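Glucocorticoid Modulatory Element Binding protein-1 (PDB 1OQJ) binds glucocorticoid modulatory elements in promoter DNA through its zinc-containing SAND domain, raising transcriptional sensitivity to low glucocorticoid levels and assisting parvovirus replication. Local coordinates at residues A[7-12]-A[20-25]. Numbering follows the deposited sequence.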
loop_
_atom_site.group_PDB
_atom_site.type_symbol
_atom_site.label_atom_id
_atom_site.label_comp_id
_atom_site.label_asym_id
_atom_site.label_seq_id
_atom_site.Cartn_x
_atom_site.Cartn_y
_atom_site.Cartn_z
ATOM N N GLU A 7 8.789 -5.738 12.845
ATOM C CA GLU A 7 8.432 -5.004 11.638
ATOM C C GLU A 7 6.911 -5.028 11.494
ATOM O O GLU A 7 6.340 -5.994 10.984
ATOM C CB GLU A 7 9.089 -5.648 10.413
ATOM C CG GLU A 7 8.989 -4.829 9.129
ATOM C CD GLU A 7 9.844 -3.574 9.156
ATOM O OE1 GLU A 7 11.006 -3.655 9.610
ATOM O OE2 GLU A 7 9.368 -2.510 8.708
ATOM N N ILE A 8 6.259 -3.968 11.961
ATOM C CA ILE A 8 4.806 -3.868 11.887
ATOM C C ILE A 8 4.368 -3.947 10.435
ATOM O O ILE A 8 4.881 -3.222 9.576
ATOM C CB ILE A 8 4.310 -2.546 12.505
ATOM C CG1 ILE A 8 4.772 -2.455 13.962
ATOM C CG2 ILE A 8 2.791 -2.473 12.439
ATOM C CD1 ILE A 8 4.263 -3.581 14.832
ATOM N N ALA A 9 3.403 -4.819 10.160
ATOM C CA ALA A 9 2.941 -5.013 8.793
ATOM C C ALA A 9 1.502 -5.485 8.704
ATOM O O ALA A 9 0.853 -5.746 9.716
ATOM C CB ALA A 9 3.852 -6.024 8.106
ATOM N N TYR A 10 1.007 -5.588 7.474
ATOM C CA TYR A 10 -0.350 -6.063 7.227
ATOM C C TYR A 10 -0.396 -6.898 5.960
ATOM O O TYR A 10 0.279 -6.587 4.976
ATOM C CB TYR A 10 -1.332 -4.902 7.048
ATOM C CG TYR A 10 -1.570 -4.082 8.285
ATOM C CD1 TYR A 10 -0.819 -2.942 8.540
ATOM C CD2 TYR A 10 -2.545 -4.452 9.206
ATOM C CE1 TYR A 10 -1.031 -2.183 9.687
ATOM C CE2 TYR A 10 -2.767 -3.707 10.355
ATOM C CZ TYR A 10 -2.007 -2.573 10.589
ATOM O OH TYR A 10 -2.215 -1.833 11.732
ATOM N N PRO A 11 -1.178 -7.983 5.976
ATOM C CA PRO A 11 -1.295 -8.834 4.792
ATOM C C PRO A 11 -2.236 -8.112 3.828
ATOM O O PRO A 11 -3.311 -7.651 4.231
ATOM C CB PRO A 11 -1.901 -10.121 5.352
ATOM C CG PRO A 11 -2.776 -9.614 6.465
ATOM C CD PRO A 11 -1.896 -8.565 7.124
ATOM N N ILE A 12 -1.826 -7.990 2.568
ATOM C CA ILE A 12 -2.653 -7.317 1.570
ATOM C C ILE A 12 -2.809 -8.184 0.330
ATOM O O ILE A 12 -2.112 -9.187 0.165
ATOM C CB ILE A 12 -2.046 -5.957 1.139
ATOM C CG1 ILE A 12 -0.654 -6.161 0.532
ATOM C CG2 ILE A 12 -1.992 -5.010 2.342
ATOM C CD1 ILE A 12 -0.041 -4.896 -0.061
ATOM N N ILE A 20 2.804 -8.403 1.413
ATOM C CA ILE A 20 2.856 -7.870 2.768
ATOM C C ILE A 20 3.243 -6.400 2.747
ATOM O O ILE A 20 4.253 -6.024 2.158
ATOM C CB ILE A 20 3.890 -8.640 3.617
ATOM C CG1 ILE A 20 3.511 -10.120 3.668
ATOM C CG2 ILE A 20 3.956 -8.065 5.028
ATOM C CD1 ILE A 20 4.532 -10.981 4.380
ATOM N N LEU A 21 2.425 -5.570 3.384
ATOM C CA LEU A 21 2.697 -4.140 3.457
ATOM C C LEU A 21 3.490 -3.850 4.729
ATOM O O LEU A 21 3.015 -4.134 5.826
ATOM C CB LEU A 21 1.377 -3.352 3.497
ATOM C CG LEU A 21 1.478 -1.827 3.645
ATOM C CD1 LEU A 21 2.062 -1.229 2.378
ATOM C CD2 LEU A 21 0.096 -1.236 3.906
ATOM N N LEU A 22 4.701 -3.313 4.584
ATOM C CA LEU A 22 5.515 -2.957 5.748
ATOM C C LEU A 22 5.022 -1.562 6.117
ATOM O O LEU A 22 5.351 -0.575 5.454
ATOM C CB LEU A 22 7.003 -2.943 5.383
ATOM C CG LEU A 22 7.524 -4.256 4.792
ATOM C CD1 LEU A 22 9.030 -4.160 4.621
ATOM C CD2 LEU A 22 7.163 -5.431 5.698
ATOM N N TRP A 23 4.232 -1.483 7.185
ATOM C CA TRP A 23 3.615 -0.223 7.581
ATOM C C TRP A 23 4.485 1.005 7.793
ATOM O O TRP A 23 4.146 2.084 7.305
ATOM C CB TRP A 23 2.734 -0.431 8.814
ATOM C CG TRP A 23 1.967 0.810 9.176
ATOM C CD1 TRP A 23 1.029 1.448 8.416
ATOM C CD2 TRP A 23 2.119 1.591 10.368
ATOM N NE1 TRP A 23 0.589 2.583 9.063
ATOM C CE2 TRP A 23 1.243 2.692 10.263
ATOM C CE3 TRP A 23 2.913 1.466 11.516
ATOM C CZ2 TRP A 23 1.139 3.663 11.264
ATOM C CZ3 TRP A 23 2.808 2.433 12.515
ATOM C CH2 TRP A 23 1.927 3.517 12.379
ATOM N N LYS A 24 5.586 0.877 8.522
ATOM C CA LYS A 24 6.418 2.052 8.737
ATOM C C LYS A 24 7.112 2.526 7.462
ATOM O O LYS A 24 7.510 3.683 7.374
ATOM C CB LYS A 24 7.427 1.804 9.862
ATOM C CG LYS A 24 6.736 1.687 11.223
ATOM C CD LYS A 24 7.710 1.708 12.381
ATOM C CE LYS A 24 6.967 1.517 13.694
ATOM N NZ LYS A 24 7.891 1.435 14.859
ATOM N N LYS A 25 7.234 1.643 6.470
ATOM C CA LYS A 25 7.848 2.013 5.191
ATOM C C LYS A 25 6.800 2.630 4.255
ATOM O O LYS A 25 7.136 3.176 3.203
ATOM C CB LYS A 25 8.465 0.787 4.507
ATOM C CG LYS A 25 9.868 0.424 4.970
ATOM C CD LYS A 25 9.933 0.093 6.441
ATOM C CE LYS A 25 11.350 -0.313 6.825
ATOM N NZ LYS A 25 11.445 -0.695 8.259
HETATM O O HOH W 1 6.980 -1.543 9.406
HETATM O O HOH W 2 13.536 -2.563 8.203
#
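Strands 9-12 and 20-22 pair as the antiparallel arms of a β hairpin. Tyr10 and Leu21 form the hydrogen-bonded pair: Leu21 N reaches Tyr10 O at 2.9 Å, nearly along the C=O axis, and Tyr10 N returns the bond to Leu21 O at 3.0 Å. Beyond the non-hydrogen-bonded pair Ala9-Leu22, just past the strand ends, Trp23 N donates to an in-plane lone pair of Ile8 O at 3.0 Å; its N-H...O angle is 136°, against 168° for Leu21 N to Tyr10 O. A water donates to both Ile8 O and Glu7 OE2 and accepts from Lys24 N.

A salt bridge joins Glu7 to Lys25: Lys25 NZ lies 2.8 Å from Glu7 OE2, on that oxygen's syn lone pair, with a weak second bond to OE1. Glu7 CG is anti to the backbone N (chi1 -170°); both side chains bend at chi2 and cross at about a right angle, tips meeting. A second water links Glu7 OE1 with Lys25 NZ.

On the Ala9, Ile20 and Leu22 face, Ala9 CB meets Ile20 CG2 at 3.7 Å and also Leu22 CD2. On the Tyr10 and Leu21 face, Ile12 CG2 packs on Leu21 CB. Past the strand end, Trp23 CB touches the Tyr10 ring edge at CE1, and the Ile8 and Trp23 side chains run side by side, Ile8 CG2 4.0 Å from Trp23 CE3.

Trp23 NE1 bonds Asp81 O, its ring meets Tyr83 edge-to-face, and its side chain lies about 8 Å from that of zinc ligand His85, placing this hairpin end near the zinc-binding region. Within the SAND domain, strand 9-14 edges the four-stranded sheet and strand 17-22 continues it to strand 36-38.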